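Local structure of leucine--trna ligase (5AH5) at residues D202-V214 with E551-G563. The protein probably joins L-leucine to tRNA(Leu) at the expense of ATP, as a leucyl-tRNA synthetase of the class I family. Residues are numbered along the deposited sequence; the frame is centred on the assembly and turned at random.
With LSS (5'-O-(L-leucylsulfamoyl)adenosine), chain I.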
loop_
_atom_site.group_PDB
_atom_site.type_symbol
_atom_site.label_atom_id
_atom_site.label_comp_id
_atom_site.label_asym_id
_atom_site.label_seq_id
_atom_site.Cartn_x
_atom_site.Cartn_y
_atom_site.Cartn_z
ATOM N N ASP B 202 -15.747 -8.800 -2.863
ATOM C CA ASP B 202 -15.653 -10.192 -2.404
ATOM C C ASP B 202 -14.215 -10.760 -2.296
ATOM O O ASP B 202 -13.961 -11.637 -1.438
ATOM C CB ASP B 202 -16.503 -11.112 -3.295
ATOM C CG ASP B 202 -18.013 -10.694 -3.361
ATOM O OD1 ASP B 202 -18.472 -9.868 -2.539
ATOM O OD2 ASP B 202 -18.728 -11.197 -4.269
ATOM N N ASP B 203 -13.286 -10.316 -3.159
ATOM C CA ASP B 203 -11.924 -10.839 -3.111
ATOM C C ASP B 203 -11.122 -10.268 -1.949
ATOM O O ASP B 203 -10.064 -10.799 -1.655
ATOM C CB ASP B 203 -11.152 -10.664 -4.432
ATOM C CG ASP B 203 -11.810 -11.375 -5.612
ATOM O OD1 ASP B 203 -12.705 -12.239 -5.397
ATOM O OD2 ASP B 203 -11.435 -11.047 -6.778
ATOM N N LEU B 204 -11.613 -9.218 -1.278
ATOM C CA LEU B 204 -11.061 -8.810 0.019
ATOM C C LEU B 204 -11.001 -9.930 1.074
ATOM O O LEU B 204 -10.062 -9.955 1.886
ATOM C CB LEU B 204 -11.826 -7.638 0.618
ATOM C CG LEU B 204 -11.637 -6.325 -0.165
ATOM C CD1 LEU B 204 -12.731 -5.360 0.187
ATOM C CD2 LEU B 204 -10.299 -5.708 0.080
ATOM N N GLU B 205 -11.986 -10.826 1.075
ATOM C CA GLU B 205 -11.981 -11.957 2.019
ATOM C C GLU B 205 -10.735 -12.856 1.845
ATOM O O GLU B 205 -10.271 -13.415 2.821
ATOM C CB GLU B 205 -13.257 -12.803 1.897
ATOM C CG GLU B 205 -14.523 -12.144 2.453
ATOM C CD GLU B 205 -15.809 -12.930 2.124
ATOM O OE1 GLU B 205 -15.988 -14.088 2.609
ATOM O OE2 GLU B 205 -16.658 -12.382 1.375
ATOM N N SER B 206 -10.185 -12.960 0.629
ATOM C CA SER B 206 -9.003 -13.794 0.384
ATOM C C SER B 206 -7.641 -13.125 0.721
ATOM O O SER B 206 -6.622 -13.815 0.752
ATOM C CB SER B 206 -9.003 -14.315 -1.058
ATOM O OG SER B 206 -8.701 -13.287 -1.998
ATOM N N LEU B 207 -7.630 -11.812 0.984
ATOM C CA LEU B 207 -6.398 -11.035 1.150
ATOM C C LEU B 207 -5.988 -10.992 2.582
ATOM O O LEU B 207 -5.873 -9.896 3.208
ATOM C CB LEU B 207 -6.563 -9.586 0.649
ATOM C CG LEU B 207 -6.583 -9.378 -0.841
ATOM C CD1 LEU B 207 -6.802 -7.892 -1.156
ATOM C CD2 LEU B 207 -5.311 -9.936 -1.484
ATOM N N GLU B 208 -5.656 -12.179 3.086
ATOM C CA GLU B 208 -5.382 -12.337 4.500
ATOM C C GLU B 208 -4.044 -11.672 4.826
ATOM O O GLU B 208 -3.781 -11.327 5.976
ATOM C CB GLU B 208 -5.423 -13.831 4.925
ATOM C CG GLU B 208 -5.968 -14.024 6.355
ATOM C CD GLU B 208 -7.423 -13.528 6.581
ATOM O OE1 GLU B 208 -8.199 -13.434 5.598
ATOM O OE2 GLU B 208 -7.808 -13.233 7.746
ATOM N N GLY B 209 -3.196 -11.466 3.804
ATOM C CA GLY B 209 -1.952 -10.727 4.034
ATOM C C GLY B 209 -2.185 -9.212 4.012
ATOM O O GLY B 209 -1.243 -8.466 4.104
ATOM N N TRP B 210 -3.406 -8.723 3.916
ATOM C CA TRP B 210 -3.567 -7.261 4.075
ATOM C C TRP B 210 -4.139 -6.923 5.456
ATOM O O TRP B 210 -4.940 -7.685 5.959
ATOM C CB TRP B 210 -4.523 -6.729 2.995
ATOM C CG TRP B 210 -3.987 -6.709 1.621
ATOM C CD1 TRP B 210 -3.223 -7.641 1.008
ATOM C CD2 TRP B 210 -4.284 -5.718 0.647
ATOM N NE1 TRP B 210 -2.943 -7.243 -0.281
ATOM C CE2 TRP B 210 -3.616 -6.071 -0.527
ATOM C CE3 TRP B 210 -5.049 -4.553 0.664
ATOM C CZ2 TRP B 210 -3.656 -5.262 -1.679
ATOM C CZ3 TRP B 210 -5.092 -3.759 -0.490
ATOM C CH2 TRP B 210 -4.393 -4.120 -1.623
ATOM N N PRO B 211 -3.765 -5.776 6.036
ATOM C CA PRO B 211 -4.416 -5.332 7.264
ATOM C C PRO B 211 -5.920 -5.248 7.112
ATOM O O PRO B 211 -6.438 -4.842 6.037
ATOM C CB PRO B 211 -3.844 -3.923 7.465
ATOM C CG PRO B 211 -2.513 -3.998 6.849
ATOM C CD PRO B 211 -2.646 -4.885 5.671
ATOM N N THR B 212 -6.619 -5.597 8.192
ATOM C CA THR B 212 -8.059 -5.635 8.177
ATOM C C THR B 212 -8.563 -4.183 8.093
ATOM O O THR B 212 -9.622 -3.932 7.566
ATOM C CB THR B 212 -8.657 -6.313 9.445
ATOM O OG1 THR B 212 -8.342 -5.514 10.565
ATOM C CG2 THR B 212 -8.094 -7.708 9.675
ATOM N N SER B 213 -7.800 -3.247 8.604
ATOM C CA SER B 213 -8.124 -1.850 8.477
ATOM C C SER B 213 -8.209 -1.361 7.003
ATOM O O SER B 213 -9.176 -0.703 6.629
ATOM C CB SER B 213 -7.066 -1.034 9.211
ATOM O OG SER B 213 -5.750 -1.370 8.743
ATOM N N VAL B 214 -7.192 -1.670 6.195
ATOM C CA VAL B 214 -7.159 -1.312 4.757
ATOM C C VAL B 214 -8.326 -2.004 4.041
ATOM O O VAL B 214 -9.102 -1.377 3.280
ATOM C CB VAL B 214 -5.807 -1.656 4.139
ATOM C CG1 VAL B 214 -5.826 -1.502 2.634
ATOM C CG2 VAL B 214 -4.729 -0.773 4.717
ATOM N N GLU B 551 -1.806 -14.167 -15.298
ATOM C CA GLU B 551 -2.653 -15.294 -14.841
ATOM C C GLU B 551 -3.076 -15.215 -13.372
ATOM O O GLU B 551 -3.682 -16.148 -12.849
ATOM C CB GLU B 551 -1.951 -16.626 -15.150
ATOM C CG GLU B 551 -2.154 -17.074 -16.618
ATOM C CD GLU B 551 -1.160 -18.140 -17.136
ATOM O OE1 GLU B 551 -0.259 -18.614 -16.390
ATOM O OE2 GLU B 551 -1.278 -18.517 -18.322
ATOM N N PHE B 552 -2.805 -14.091 -12.722
ATOM C CA PHE B 552 -3.140 -13.908 -11.299
ATOM C C PHE B 552 -4.065 -12.725 -11.195
ATOM O O PHE B 552 -4.139 -11.897 -12.104
ATOM C CB PHE B 552 -1.878 -13.745 -10.435
ATOM C CG PHE B 552 -0.976 -12.655 -10.900
ATOM C CD1 PHE B 552 -0.033 -12.894 -11.894
ATOM C CD2 PHE B 552 -1.125 -11.366 -10.404
ATOM C CE1 PHE B 552 0.803 -11.888 -12.328
ATOM C CE2 PHE B 552 -0.331 -10.342 -10.878
ATOM C CZ PHE B 552 0.640 -10.599 -11.841
ATOM N N ASP B 553 -4.772 -12.647 -10.090
ATOM C CA ASP B 553 -5.950 -11.810 -9.956
ATOM C C ASP B 553 -5.778 -10.744 -8.906
ATOM O O ASP B 553 -6.675 -9.922 -8.721
ATOM C CB ASP B 553 -7.148 -12.712 -9.566
ATOM C CG ASP B 553 -8.480 -12.132 -9.985
ATOM O OD1 ASP B 553 -8.639 -11.847 -11.194
ATOM O OD2 ASP B 553 -9.377 -11.979 -9.151
ATOM N N GLU B 554 -4.657 -10.762 -8.185
ATOM C CA GLU B 554 -4.414 -9.803 -7.106
ATOM C C GLU B 554 -2.983 -9.438 -7.164
ATOM O O GLU B 554 -2.173 -10.329 -7.293
ATOM C CB GLU B 554 -4.715 -10.379 -5.703
ATOM C CG GLU B 554 -6.201 -10.427 -5.423
ATOM C CD GLU B 554 -6.830 -9.073 -5.077
ATOM O OE1 GLU B 554 -6.132 -8.092 -4.684
ATOM O OE2 GLU B 554 -8.063 -9.003 -5.162
ATOM N N PRO B 555 -2.663 -8.126 -7.094
ATOM C CA PRO B 555 -1.290 -7.707 -7.316
ATOM C C PRO B 555 -0.341 -7.979 -6.195
ATOM O O PRO B 555 0.850 -8.111 -6.463
ATOM C CB PRO B 555 -1.426 -6.172 -7.463
ATOM C CG PRO B 555 -2.691 -5.853 -6.737
ATOM C CD PRO B 555 -3.572 -6.985 -7.073
ATOM N N PHE B 556 -0.825 -7.898 -4.945
ATOM C CA PHE B 556 0.074 -7.842 -3.792
ATOM C C PHE B 556 -0.400 -8.869 -2.706
ATOM O O PHE B 556 -1.534 -8.826 -2.256
ATOM C CB PHE B 556 0.131 -6.426 -3.204
ATOM C CG PHE B 556 0.269 -5.305 -4.237
ATOM C CD1 PHE B 556 1.407 -5.185 -5.002
ATOM C CD2 PHE B 556 -0.716 -4.302 -4.348
ATOM C CE1 PHE B 556 1.525 -4.140 -5.946
ATOM C CE2 PHE B 556 -0.578 -3.245 -5.250
ATOM C CZ PHE B 556 0.532 -3.206 -6.087
ATOM N N VAL B 557 0.441 -9.819 -2.376
ATOM C CA VAL B 557 0.050 -10.876 -1.429
ATOM C C VAL B 557 -0.052 -10.308 -0.009
ATOM O O VAL B 557 -1.106 -10.318 0.584
ATOM C CB VAL B 557 0.995 -12.095 -1.487
ATOM C CG1 VAL B 557 0.654 -13.131 -0.369
ATOM C CG2 VAL B 557 0.859 -12.778 -2.818
ATOM N N GLU B 558 1.055 -9.792 0.473
ATOM C CA GLU B 558 1.193 -9.171 1.779
ATOM C C GLU B 558 1.437 -7.635 1.601
ATOM O O GLU B 558 2.294 -7.267 0.849
ATOM C CB GLU B 558 2.374 -9.839 2.462
ATOM C CG GLU B 558 2.435 -9.711 3.958
ATOM C CD GLU B 558 1.671 -10.775 4.733
ATOM O OE1 GLU B 558 1.822 -11.964 4.364
ATOM O OE2 GLU B 558 0.968 -10.397 5.720
ATOM N N LEU B 559 0.601 -6.801 2.228
ATOM C CA LEU B 559 0.732 -5.359 2.317
ATOM C C LEU B 559 1.113 -4.939 3.730
ATOM O O LEU B 559 0.425 -5.222 4.657
ATOM C CB LEU B 559 -0.587 -4.681 1.945
ATOM C CG LEU B 559 -0.743 -3.210 2.209
ATOM C CD1 LEU B 559 0.085 -2.450 1.158
ATOM C CD2 LEU B 559 -2.174 -2.744 2.046
ATOM N N TYR B 560 2.192 -4.200 3.845
ATOM C CA TYR B 560 2.608 -3.592 5.055
ATOM C C TYR B 560 2.583 -2.054 4.917
ATOM O O TYR B 560 3.185 -1.471 3.991
ATOM C CB TYR B 560 4.018 -4.042 5.301
ATOM C CG TYR B 560 4.118 -5.523 5.677
ATOM C CD1 TYR B 560 3.749 -5.985 6.961
ATOM C CD2 TYR B 560 4.538 -6.449 4.758
ATOM C CE1 TYR B 560 3.853 -7.333 7.296
ATOM C CE2 TYR B 560 4.625 -7.807 5.067
ATOM C CZ TYR B 560 4.314 -8.241 6.347
ATOM O OH TYR B 560 4.446 -9.582 6.623
ATOM N N ASN B 561 1.936 -1.399 5.863
ATOM C CA ASN B 561 1.820 0.042 5.915
ATOM C C ASN B 561 2.776 0.671 6.922
ATOM O O ASN B 561 2.445 0.714 8.121
ATOM C CB ASN B 561 0.384 0.434 6.319
ATOM C CG ASN B 561 -0.666 0.003 5.334
ATOM O OD1 ASN B 561 -1.674 -0.498 5.742
ATOM N ND2 ASN B 561 -0.482 0.270 4.040
ATOM N N GLN B 562 3.967 1.104 6.504
ATOM C CA GLN B 562 4.868 1.794 7.410
ATOM C C GLN B 562 4.180 3.011 8.068
ATOM O O GLN B 562 3.376 3.718 7.439
ATOM C CB GLN B 562 6.210 2.197 6.802
ATOM C CG GLN B 562 6.235 3.533 5.974
ATOM C CD GLN B 562 5.313 3.509 4.805
ATOM O OE1 GLN B 562 4.868 2.447 4.387
ATOM N NE2 GLN B 562 4.998 4.693 4.258
ATOM N N GLY B 563 4.547 3.256 9.320
ATOM C CA GLY B 563 4.108 4.447 10.029
ATOM C C GLY B 563 4.686 5.742 9.493
ATOM O O GLY B 563 5.810 5.778 8.938
HETATM C C1 LSS I . 3.422 8.185 -3.625
HETATM N N1 LSS I . 6.509 8.767 6.669
HETATM O O1 LSS I . 2.668 8.186 -2.677
HETATM S S1 LSS I . 5.129 9.480 -2.406
HETATM C C2 LSS I . 6.370 7.522 6.219
HETATM N N2 LSS I . 4.604 8.774 -3.613
HETATM O O2 LSS I . 3.582 6.508 2.272
HETATM N N3 LSS I . 6.209 7.227 4.910
HETATM O O3 LSS I . 4.548 4.561 0.574
HETATM C C4 LSS I . 6.196 8.245 4.018
HETATM N N4 LSS I . 3.842 7.879 -6.068
HETATM O O4 LSS I . 6.764 6.995 0.785
HETATM C C5 LSS I . 6.248 9.569 4.439
HETATM O O5 LSS I . 5.301 8.399 -1.244
HETATM C C6 LSS I . 6.383 9.826 5.792
HETATM N N6 LSS I . 6.497 11.116 6.203
HETATM C C7 LSS I . 2.257 5.204 -5.905
HETATM N N7 LSS I . 6.158 10.358 3.337
HETATM C C8 LSS I . 5.995 9.550 2.254
HETATM C C9 LSS I . 2.825 6.013 -4.736
HETATM N N9 LSS I . 6.051 8.261 2.683
HETATM C CA LSS I . 2.984 7.535 -4.905
HETATM C C10 LSS I . 0.772 5.560 -6.080
HETATM C C11 LSS I . 2.533 3.684 -5.627
HETATM O O1A LSS I . 4.334 10.543 -1.774
HETATM C C21 LSS I . 5.884 7.056 1.895
HETATM C C22 LSS I . 4.513 6.945 1.323
HETATM C C23 LSS I . 4.705 5.951 0.175
HETATM C C24 LSS I . 6.120 6.283 -0.253
HETATM C C25 LSS I . 6.167 7.280 -1.411
HETATM O O2A LSS I . 6.482 9.957 -2.597
HETATM O O HOH W 1 -3.089 -12.071 0.957
#
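Trp-210 packs against Leu-559 on strand 556-560, an outermost strand of the parallel sheet in the class I synthetase Rossmann-fold catalytic domain. The tight part lies here. The indole is sandwiched: Leu-207 CD1 sits over the centre of one face, and Leu-559 covers the other. Leu-559 CB stands 3.9 Å from the centroid of the five-membered ring of Trp-210, a CH-pi contact almost on the ring normal. With CG of Leu-559 anti to the backbone N (chi1 169°), its CD2 lies at the rim of the indole and meets Val-214 CG1 tip to tip at 3.9 Å. Leu-559 N donates to Gly-209 O (3.1 Å). Just past the strand, Gln-562 NE2 donates a hydrogen bond to N3 of the bound leucyl-adenylate analogue at 2.9 Å.

On the looser solvent side, by the exposed Val-557, a water bridges Gly-209 N and Val-557 O. The acidic end is polar and partly exposed. Asp-203 OD2 and Asp-553 OD2 lie 3.3 Å apart, their carboxylate planes 66° apart. Lys-542 of helix 533-546 forms salt bridges with both and with Glu-554, which probably offsets their repulsion, and His-545 holds Asp-553 OD1. Between the two ends, Trp-210 NE1 donates nearly straight (169°) to Phe-556 O at 2.9 Å, with the oxygen close to the indole plane.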